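Long-range contact in sorbitol dehydrogenase (Gluconobacter oxydans, PDB 5ITG), which probably oxidises D-sorbitol to L-sorbose with a nicotinamide cofactor, as a member of the mannitol dehydrogenase family with a Rossmann domain: residues A[381-394]-A[450-463]. Sequence-based numbering, arbitrary orientation.
Sequences VQVFWTETVRRAIE and PAFDGWRDLDTSEL
Val381 opens the contact with CG1, which rests against Ala451 CB and lies 3.9 Å from Trp455 CH2, at the far corner of the indole. One residue on, Gln382 stretches out beyond CG until NE2 donates to Pro450 O at 3.0 Å. That bond arrives from well above the carbonyl plane, while Asp453 N reaches the same oxygen from the opposite face, so two donors grip it. Thr386 turns OG1 back to its own helix, donating to Gln382 O on a lone pair. A water then ties Thr386 OG1 to Ala451 O and Gly454 N, bridging helix and loop where the two backbones run close, with Thr386 CA and Gly454 CA 5.6 Å apart.

Val389 packs on the indole of Trp455, the residue most extensively buried by this contact. With CG1 anti to the backbone N (chi1 173°), that methyl sits in a CH-pi contact over the five-membered ring, 3.4 Å from the centroid; Phe452 O lies over the other face. Arg390, bent at chi3 (72°), meets Asp457 end-on: NH1 to OD1 at 2.7 Å and NH2 to OD2 at 2.9 Å, with guanidinium and carboxylate nearly coplanar. NH1 also donates to Gly454 O in the same plane, while Leu458 CD1 covers one guanidinium face; together these should fix the rotation of the guanidinium. Ile393 sets its CG2 against Leu458 CB and its CD1 against Leu463 CD2. From the same helix, Glu394 OE2 adds a longer ion pair to Arg390 NE, at 3.5 Å.

All of this lies in the C-terminal domain, where the loop leading into helix 461-477 packs along helix 377-394. Helix 288-312 meets Val381 and Trp385, and helix 400-412 touches both Val389 and Phe452.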
# COMPACT_ATOMS: atom_id res chain seq x y z
N VAL A 381 15.59 2.01 -6.49
CA VAL A 381 16.12 2.68 -7.66
C VAL A 381 15.74 1.86 -8.90
O VAL A 381 15.29 2.41 -9.90
CB VAL A 381 17.66 2.80 -7.57
CG1 VAL A 381 18.23 3.21 -8.92
CG2 VAL A 381 18.02 3.84 -6.51
N GLN A 382 15.91 0.55 -8.82
CA GLN A 382 15.57 -0.32 -9.95
C GLN A 382 14.10 -0.17 -10.34
O GLN A 382 13.78 0.02 -11.51
CB GLN A 382 15.85 -1.78 -9.61
CG GLN A 382 17.31 -2.09 -9.31
CD GLN A 382 17.51 -3.55 -8.92
OE1 GLN A 382 16.67 -4.14 -8.25
NE2 GLN A 382 18.64 -4.13 -9.33
N VAL A 383 13.21 -0.25 -9.37
CA VAL A 383 11.79 -0.15 -9.68
C VAL A 383 11.28 1.27 -9.95
O VAL A 383 10.56 1.49 -10.93
CB VAL A 383 10.93 -0.79 -8.57
CG1 VAL A 383 9.45 -0.69 -8.92
CG2 VAL A 383 11.33 -2.27 -8.40
N PHE A 384 11.65 2.24 -9.12
CA PHE A 384 11.15 3.60 -9.29
C PHE A 384 11.80 4.50 -10.33
O PHE A 384 11.14 5.39 -10.89
CB PHE A 384 11.19 4.38 -7.95
CG PHE A 384 10.75 3.58 -6.75
CD1 PHE A 384 9.83 2.55 -6.86
CD2 PHE A 384 11.22 3.92 -5.49
CE1 PHE A 384 9.38 1.88 -5.73
CE2 PHE A 384 10.78 3.25 -4.36
CZ PHE A 384 9.86 2.23 -4.48
N TRP A 385 13.10 4.31 -10.59
CA TRP A 385 13.81 5.19 -11.50
C TRP A 385 14.15 4.70 -12.91
O TRP A 385 14.36 5.52 -13.81
CB TRP A 385 15.13 5.65 -10.86
CG TRP A 385 15.02 6.64 -9.72
CD1 TRP A 385 13.89 7.16 -9.17
CD2 TRP A 385 16.12 7.25 -9.02
NE1 TRP A 385 14.21 8.06 -8.17
CE2 TRP A 385 15.58 8.13 -8.06
CE3 TRP A 385 17.52 7.13 -9.12
CZ2 TRP A 385 16.38 8.89 -7.20
CZ3 TRP A 385 18.32 7.89 -8.27
CH2 TRP A 385 17.74 8.76 -7.32
N THR A 386 14.20 3.39 -13.12
CA THR A 386 14.60 2.85 -14.42
C THR A 386 13.90 3.41 -15.66
O THR A 386 14.56 3.81 -16.62
CB THR A 386 14.50 1.31 -14.42
OG1 THR A 386 15.42 0.77 -13.47
CG2 THR A 386 14.84 0.74 -15.81
N GLU A 387 12.57 3.44 -15.67
CA GLU A 387 11.87 3.95 -16.85
C GLU A 387 12.27 5.40 -17.16
O GLU A 387 12.55 5.75 -18.31
CB GLU A 387 10.36 3.85 -16.66
CG GLU A 387 9.51 4.41 -17.82
CD GLU A 387 9.68 3.64 -19.12
OE1 GLU A 387 9.56 2.39 -19.09
OE2 GLU A 387 9.91 4.28 -20.17
N THR A 388 12.32 6.25 -16.14
CA THR A 388 12.69 7.65 -16.33
C THR A 388 14.10 7.79 -16.92
O THR A 388 14.33 8.62 -17.80
CB THR A 388 12.56 8.43 -15.02
OG1 THR A 388 11.16 8.57 -14.71
CG2 THR A 388 13.19 9.82 -15.14
N VAL A 389 15.03 6.98 -16.44
CA VAL A 389 16.39 7.01 -16.96
C VAL A 389 16.43 6.50 -18.41
O VAL A 389 17.04 7.12 -19.28
CB VAL A 389 17.35 6.16 -16.09
CG1 VAL A 389 18.73 6.07 -16.75
CG2 VAL A 389 17.48 6.79 -14.71
N ARG A 390 15.79 5.36 -18.67
CA ARG A 390 15.79 4.82 -20.03
C ARG A 390 15.23 5.83 -21.03
O ARG A 390 15.81 6.02 -22.10
CB ARG A 390 14.94 3.53 -20.11
CG ARG A 390 15.51 2.32 -19.38
CD ARG A 390 14.75 1.05 -19.79
NE ARG A 390 15.08 0.64 -21.16
CZ ARG A 390 16.14 -0.10 -21.48
NH1 ARG A 390 16.96 -0.54 -20.54
NH2 ARG A 390 16.39 -0.39 -22.75
N ARG A 391 14.12 6.47 -20.69
CA ARG A 391 13.52 7.47 -21.58
C ARG A 391 14.43 8.65 -21.86
O ARG A 391 14.55 9.10 -23.00
CB ARG A 391 12.19 7.97 -21.01
CG ARG A 391 11.07 6.96 -21.12
CD ARG A 391 10.72 6.70 -22.58
NE ARG A 391 9.74 7.65 -23.09
CZ ARG A 391 8.50 7.76 -22.63
NH1 ARG A 391 8.09 6.97 -21.64
NH2 ARG A 391 7.67 8.65 -23.16
N ALA A 392 15.08 9.16 -20.81
CA ALA A 392 15.98 10.30 -20.96
C ALA A 392 17.13 9.96 -21.89
O ALA A 392 17.51 10.76 -22.74
CB ALA A 392 16.53 10.73 -19.61
N ILE A 393 17.68 8.75 -21.74
CA ILE A 393 18.78 8.30 -22.59
C ILE A 393 18.30 8.02 -24.01
O ILE A 393 18.94 8.41 -24.98
CB ILE A 393 19.43 7.00 -22.05
CG1 ILE A 393 20.05 7.25 -20.68
CG2 ILE A 393 20.47 6.49 -23.05
CD1 ILE A 393 20.73 6.02 -20.08
N GLU A 394 17.17 7.32 -24.12
CA GLU A 394 16.61 6.97 -25.42
C GLU A 394 16.20 8.19 -26.24
O GLU A 394 16.49 8.27 -27.44
CB GLU A 394 15.39 6.06 -25.24
CG GLU A 394 15.70 4.70 -24.61
CD GLU A 394 14.45 3.96 -24.17
OE1 GLU A 394 13.38 4.61 -24.07
OE2 GLU A 394 14.54 2.74 -23.92
N PRO A 450 24.35 -3.03 -8.61
CA PRO A 450 23.16 -3.58 -9.27
C PRO A 450 22.00 -2.59 -9.42
O PRO A 450 21.12 -2.78 -10.25
CB PRO A 450 22.77 -4.76 -8.37
CG PRO A 450 24.07 -5.16 -7.73
CD PRO A 450 24.69 -3.82 -7.41
N ALA A 451 22.02 -1.54 -8.61
CA ALA A 451 20.95 -0.54 -8.63
C ALA A 451 20.69 0.06 -10.01
O ALA A 451 19.55 0.42 -10.32
CB ALA A 451 21.29 0.59 -7.64
N PHE A 452 21.73 0.15 -10.83
CA PHE A 452 21.64 0.76 -12.15
C PHE A 452 21.58 -0.21 -13.33
O PHE A 452 21.69 0.21 -14.49
CB PHE A 452 22.82 1.73 -12.31
CG PHE A 452 23.13 2.50 -11.05
CD1 PHE A 452 22.13 3.22 -10.39
CD2 PHE A 452 24.41 2.48 -10.50
CE1 PHE A 452 22.40 3.90 -9.19
CE2 PHE A 452 24.69 3.16 -9.31
CZ PHE A 452 23.68 3.86 -8.65
N ASP A 453 21.37 -1.49 -13.05
CA ASP A 453 21.30 -2.51 -14.10
C ASP A 453 20.13 -2.37 -15.07
O ASP A 453 20.22 -2.83 -16.21
CB ASP A 453 21.25 -3.91 -13.48
CG ASP A 453 22.59 -4.36 -12.91
OD1 ASP A 453 23.59 -3.65 -13.10
OD2 ASP A 453 22.63 -5.43 -12.26
N GLY A 454 19.05 -1.74 -14.62
CA GLY A 454 17.87 -1.58 -15.46
C GLY A 454 18.07 -0.81 -16.76
O GLY A 454 17.27 -0.95 -17.69
N TRP A 455 19.12 0.01 -16.82
CA TRP A 455 19.38 0.78 -18.03
C TRP A 455 20.79 0.57 -18.58
O TRP A 455 21.19 1.23 -19.54
CB TRP A 455 19.13 2.27 -17.78
CG TRP A 455 19.94 2.87 -16.65
CD1 TRP A 455 21.23 3.30 -16.70
CD2 TRP A 455 19.47 3.14 -15.33
NE1 TRP A 455 21.60 3.84 -15.49
CE2 TRP A 455 20.53 3.75 -14.63
CE3 TRP A 455 18.25 2.92 -14.66
CZ2 TRP A 455 20.42 4.15 -13.29
CZ3 TRP A 455 18.14 3.33 -13.33
CH2 TRP A 455 19.22 3.94 -12.66
N ARG A 456 21.50 -0.38 -17.99
CA ARG A 456 22.88 -0.67 -18.39
C ARG A 456 23.05 -1.11 -19.84
O ARG A 456 24.13 -0.97 -20.41
CB ARG A 456 23.48 -1.71 -17.44
CG ARG A 456 24.99 -1.64 -17.34
CD ARG A 456 25.53 -2.67 -16.35
NE ARG A 456 25.20 -2.36 -14.95
CZ ARG A 456 25.70 -1.33 -14.27
NH1 ARG A 456 26.56 -0.50 -14.84
NH2 ARG A 456 25.36 -1.16 -13.00
N ASP A 457 22.00 -1.64 -20.46
CA ASP A 457 22.09 -2.08 -21.85
C ASP A 457 22.22 -0.92 -22.83
O ASP A 457 22.73 -1.07 -23.94
CB ASP A 457 20.88 -2.95 -22.22
CG ASP A 457 19.56 -2.27 -21.93
OD1 ASP A 457 19.29 -1.96 -20.75
OD2 ASP A 457 18.78 -2.04 -22.88
N LEU A 458 21.76 0.26 -22.40
CA LEU A 458 21.84 1.46 -23.23
C LEU A 458 23.23 2.09 -23.12
O LEU A 458 24.06 1.64 -22.33
CB LEU A 458 20.79 2.47 -22.75
CG LEU A 458 19.34 1.98 -22.78
CD1 LEU A 458 18.44 2.98 -22.07
CD2 LEU A 458 18.90 1.77 -24.23
N ASP A 459 23.48 3.12 -23.91
CA ASP A 459 24.76 3.81 -23.85
C ASP A 459 24.74 4.79 -22.69
O ASP A 459 24.28 5.92 -22.83
CB ASP A 459 25.04 4.55 -25.16
CG ASP A 459 26.23 5.49 -25.05
OD1 ASP A 459 27.24 5.10 -24.42
OD2 ASP A 459 26.16 6.61 -25.60
N THR A 460 25.24 4.34 -21.55
CA THR A 460 25.26 5.15 -20.33
C THR A 460 26.52 6.02 -20.19
O THR A 460 26.80 6.54 -19.11
CB THR A 460 25.16 4.24 -19.09
OG1 THR A 460 26.35 3.45 -18.98
CG2 THR A 460 23.96 3.31 -19.22
N SER A 461 27.27 6.17 -21.27
CA SER A 461 28.50 6.96 -21.25
C SER A 461 28.34 8.38 -20.72
O SER A 461 29.03 8.78 -19.77
CB SER A 461 29.10 7.03 -22.66
OG SER A 461 29.39 5.72 -23.14
N GLU A 462 27.44 9.14 -21.33
CA GLU A 462 27.21 10.52 -20.92
C GLU A 462 26.65 10.61 -19.50
O GLU A 462 27.06 11.47 -18.72
CB GLU A 462 26.25 11.20 -21.89
CG GLU A 462 26.38 12.72 -21.92
CD GLU A 462 25.36 13.37 -22.84
OE1 GLU A 462 25.14 12.83 -23.95
OE2 GLU A 462 24.80 14.42 -22.46
N LEU A 463 25.73 9.72 -19.17
CA LEU A 463 25.13 9.72 -17.84
C LEU A 463 26.18 9.41 -16.78
O LEU A 463 26.29 10.11 -15.78
CB LEU A 463 24.00 8.68 -17.76
CG LEU A 463 23.35 8.48 -16.38
CD1 LEU A 463 22.69 9.78 -15.93
CD2 LEU A 463 22.32 7.36 -16.42
O HOH W 1 17.89 -0.20 -12.62